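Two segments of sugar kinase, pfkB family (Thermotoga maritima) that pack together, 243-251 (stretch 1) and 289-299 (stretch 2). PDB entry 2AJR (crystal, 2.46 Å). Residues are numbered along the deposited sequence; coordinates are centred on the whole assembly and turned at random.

Stretch 1, residues 243-251: VKNDIVATR
Stretch 2 (289-299) NFLEMAKFGFA

The contact between residues 243-251 and 289-299 is a small, near-antiparallel packing of a helix on a strand, held by apolar side chains and one aromatic ring edge, with no hydrogen bond or salt bridge between the two segments. It illustrates a general principle of α/β folds: a strand turns alternate side chains to one face, and a helix meets that face with residues spaced about one turn apart.

Residues Asn-245 to Ala-249 are extended, with phi from -146° (Asp-246) to -88° (Ile-247) and psi from 118° (Val-248) to 163° (Asn-245). The helix begins at Phe-290 and runs on past Ala-299, phi near -60° and psi near -45°. The axes approach to 9.2 Å, and their N-to-C directions differ by 161°, so the register runs in reverse: CA of Asp-246 lies 8.1 Å from CA of Phe-298, CA of Val-248 7.0 Å from CA of Leu-291, and CA of Thr-250 7.7 Å from CA of Phe-290. Asp-246, Val-248 and Thr-250 point toward the helix, whereas Ile-247 and Ala-249 are out of reach. Phe-290, Ala-294 and Phe-298, four residues apart, answer them; backbone bonds from Ala-294 N to Phe-290 O (2.9 Å) and from Phe-298 N to Ala-294 O (2.8 Å) link these positions.

At the centre, Val-248 (chi1 t) sets CG2 3.5 Å from CB of Ala-294, where the short alanine side chain permits close approach. Its CG1 lies 4.3 Å from CD1 of Leu-291 (t, p), whose CA-to-CB bond points sideways while the end of the side chain comes nearer. Toward the start of the helix, CG2 of Thr-250 (p) rests 4.1 Å from CB of Phe-290 (m, chi2 -59°), a methyl-to-methylene contact.

Phe-298 (t, chi2 -87°) has the largest area covered by the opposing segment. Its ring presents an edge to the first stretch: CZ is 3.4 Å from O of Lys-244, CE2 is 4.0 Å from CA of Asn-245, and CD2 is 3.3 Å from OD2 of Asp-246 (m, chi2 -71°). The two oxygens lie near the ring plane, where the slightly positive aromatic rim suits their negative character. Asp-246 OD1 is hydrogen-bonded elsewhere in the structure.

Polar bonds within the second stretch stabilise the helix itself. Asn-289 (t), at the N-cap, accepts through OD1 from Glu-292 N at 3.2 Å, while Lys-295 NZ forms a 2.7 Å salt bridge with Glu-292 OE2.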

# COMPACT_ATOMS: atom_id res chain seq x y z
N VAL A 243 -4.47 -7.43 26.82
CA VAL A 243 -5.28 -7.05 25.66
C VAL A 243 -6.61 -6.37 26.02
O VAL A 243 -6.89 -5.30 25.50
CB VAL A 243 -5.55 -8.28 24.72
CG1 VAL A 243 -6.14 -7.82 23.37
CG2 VAL A 243 -4.26 -9.10 24.52
N LYS A 244 -7.42 -6.99 26.88
CA LYS A 244 -8.81 -6.53 27.12
C LYS A 244 -9.09 -6.06 28.55
O LYS A 244 -10.19 -6.20 29.07
CB LYS A 244 -9.80 -7.65 26.75
CG LYS A 244 -9.55 -8.97 27.42
CD LYS A 244 -10.50 -10.01 26.91
CE LYS A 244 -10.08 -11.40 27.30
NZ LYS A 244 -10.25 -11.65 28.73
N ASN A 245 -8.07 -5.50 29.19
CA ASN A 245 -8.21 -4.93 30.52
C ASN A 245 -7.31 -3.72 30.64
O ASN A 245 -6.39 -3.53 29.84
CB ASN A 245 -7.81 -5.92 31.59
CG ASN A 245 -8.31 -7.31 31.32
OD1 ASN A 245 -9.47 -7.61 31.59
ND2 ASN A 245 -7.44 -8.16 30.76
N ASP A 246 -7.59 -2.91 31.65
CA ASP A 246 -6.81 -1.71 31.91
C ASP A 246 -6.73 -1.43 33.41
O ASP A 246 -7.73 -1.43 34.12
CB ASP A 246 -7.40 -0.50 31.18
CG ASP A 246 -7.13 -0.53 29.67
OD1 ASP A 246 -5.96 -0.33 29.25
OD2 ASP A 246 -8.09 -0.76 28.91
N ILE A 247 -5.50 -1.22 33.88
CA ILE A 247 -5.26 -0.80 35.24
C ILE A 247 -5.34 0.71 35.25
O ILE A 247 -4.68 1.37 34.45
CB ILE A 247 -3.87 -1.27 35.71
CG1 ILE A 247 -3.82 -2.80 35.73
CG2 ILE A 247 -3.56 -0.72 37.09
CD1 ILE A 247 -2.50 -3.37 35.33
N VAL A 248 -6.18 1.25 36.11
CA VAL A 248 -6.30 2.67 36.28
C VAL A 248 -5.76 3.01 37.65
O VAL A 248 -6.27 2.51 38.66
CB VAL A 248 -7.76 3.09 36.17
CG1 VAL A 248 -7.88 4.61 36.32
CG2 VAL A 248 -8.32 2.64 34.82
N ALA A 249 -4.71 3.82 37.70
CA ALA A 249 -4.09 4.24 38.96
C ALA A 249 -4.26 5.75 39.14
O ALA A 249 -3.98 6.53 38.21
CB ALA A 249 -2.61 3.88 38.97
N THR A 250 -4.75 6.14 40.32
CA THR A 250 -4.79 7.55 40.73
C THR A 250 -4.09 7.66 42.08
O THR A 250 -3.56 6.68 42.61
CB THR A 250 -6.23 8.13 40.85
OG1 THR A 250 -6.83 7.74 42.10
CG2 THR A 250 -7.10 7.68 39.69
N ARG A 251 -4.12 8.87 42.62
CA ARG A 251 -3.48 9.17 43.89
C ARG A 251 -4.35 8.61 45.02
O ARG A 251 -3.83 8.32 46.09
CB ARG A 251 -3.20 10.68 44.01
CG ARG A 251 -2.37 11.15 42.78
CD ARG A 251 -1.94 12.62 42.74
NE ARG A 251 -1.02 12.85 41.60
CZ ARG A 251 -0.63 14.05 41.17
NH1 ARG A 251 -1.06 15.16 41.74
NH2 ARG A 251 0.21 14.13 40.15
N ASN A 289 -13.41 13.52 36.91
CA ASN A 289 -13.57 12.30 37.68
C ASN A 289 -12.88 11.19 36.90
O ASN A 289 -13.39 10.73 35.87
CB ASN A 289 -15.05 11.98 37.90
CG ASN A 289 -15.25 10.74 38.76
OD1 ASN A 289 -14.68 9.69 38.49
ND2 ASN A 289 -16.07 10.87 39.79
N PHE A 290 -11.72 10.77 37.38
CA PHE A 290 -10.79 9.97 36.61
C PHE A 290 -11.21 8.52 36.40
O PHE A 290 -11.13 8.02 35.29
CB PHE A 290 -9.40 10.02 37.25
CG PHE A 290 -8.79 11.39 37.22
CD1 PHE A 290 -8.59 12.04 36.02
CD2 PHE A 290 -8.44 12.04 38.40
CE1 PHE A 290 -8.04 13.32 35.99
CE2 PHE A 290 -7.87 13.31 38.38
CZ PHE A 290 -7.67 13.95 37.17
N LEU A 291 -11.66 7.85 37.45
CA LEU A 291 -12.11 6.48 37.28
C LEU A 291 -13.23 6.46 36.25
O LEU A 291 -13.19 5.68 35.29
CB LEU A 291 -12.56 5.84 38.60
CG LEU A 291 -12.90 4.34 38.43
CD1 LEU A 291 -11.72 3.58 37.84
CD2 LEU A 291 -13.37 3.70 39.73
N GLU A 292 -14.22 7.34 36.42
CA GLU A 292 -15.33 7.42 35.45
C GLU A 292 -14.86 7.82 34.05
O GLU A 292 -15.41 7.35 33.06
CB GLU A 292 -16.45 8.33 35.95
CG GLU A 292 -17.11 7.84 37.25
CD GLU A 292 -17.95 6.58 37.08
OE1 GLU A 292 -18.87 6.57 36.23
OE2 GLU A 292 -17.72 5.60 37.81
N MSE A 293 -13.82 8.64 33.95
CA MSE A 293 -13.18 8.91 32.66
C MSE A 293 -12.64 7.66 32.02
O MSE A 293 -12.91 7.40 30.86
CB MSE A 293 -12.01 9.85 32.80
CG MSE A 293 -12.35 11.30 32.71
SE MSE A 293 -10.71 12.33 32.77
CE MSE A 293 -9.60 11.23 31.74
N ALA A 294 -11.84 6.89 32.77
CA ALA A 294 -11.28 5.64 32.25
C ALA A 294 -12.38 4.64 31.86
O ALA A 294 -12.25 3.94 30.86
CB ALA A 294 -10.33 5.03 33.25
N LYS A 295 -13.45 4.59 32.65
CA LYS A 295 -14.57 3.68 32.39
C LYS A 295 -15.27 4.03 31.09
O LYS A 295 -15.65 3.15 30.32
CB LYS A 295 -15.59 3.70 33.53
CG LYS A 295 -15.17 2.86 34.76
CD LYS A 295 -15.97 3.19 36.02
CE LYS A 295 -17.42 2.68 35.95
NZ LYS A 295 -18.20 3.04 37.16
N PHE A 296 -15.47 5.32 30.87
CA PHE A 296 -16.10 5.78 29.65
C PHE A 296 -15.16 5.53 28.47
O PHE A 296 -15.60 5.15 27.39
CB PHE A 296 -16.46 7.26 29.76
CG PHE A 296 -17.30 7.77 28.62
CD1 PHE A 296 -18.68 7.63 28.65
CD2 PHE A 296 -16.72 8.38 27.52
CE1 PHE A 296 -19.46 8.09 27.60
CE2 PHE A 296 -17.50 8.84 26.48
CZ PHE A 296 -18.87 8.69 26.52
N GLY A 297 -13.86 5.72 28.70
CA GLY A 297 -12.86 5.43 27.69
C GLY A 297 -12.93 3.98 27.29
O GLY A 297 -12.93 3.65 26.10
N PHE A 298 -13.03 3.10 28.30
CA PHE A 298 -13.05 1.66 28.08
C PHE A 298 -14.28 1.28 27.27
O PHE A 298 -14.20 0.49 26.35
CB PHE A 298 -13.01 0.89 29.42
CG PHE A 298 -12.64 -0.56 29.28
CD1 PHE A 298 -13.61 -1.52 29.03
CD2 PHE A 298 -11.32 -0.97 29.39
CE1 PHE A 298 -13.27 -2.86 28.89
CE2 PHE A 298 -10.97 -2.30 29.26
CZ PHE A 298 -11.94 -3.25 29.01
N ALA A 299 -15.42 1.89 27.59
CA ALA A 299 -16.66 1.68 26.84
C ALA A 299 -16.47 2.00 25.36
O ALA A 299 -16.91 1.23 24.50
CB ALA A 299 -17.78 2.53 27.42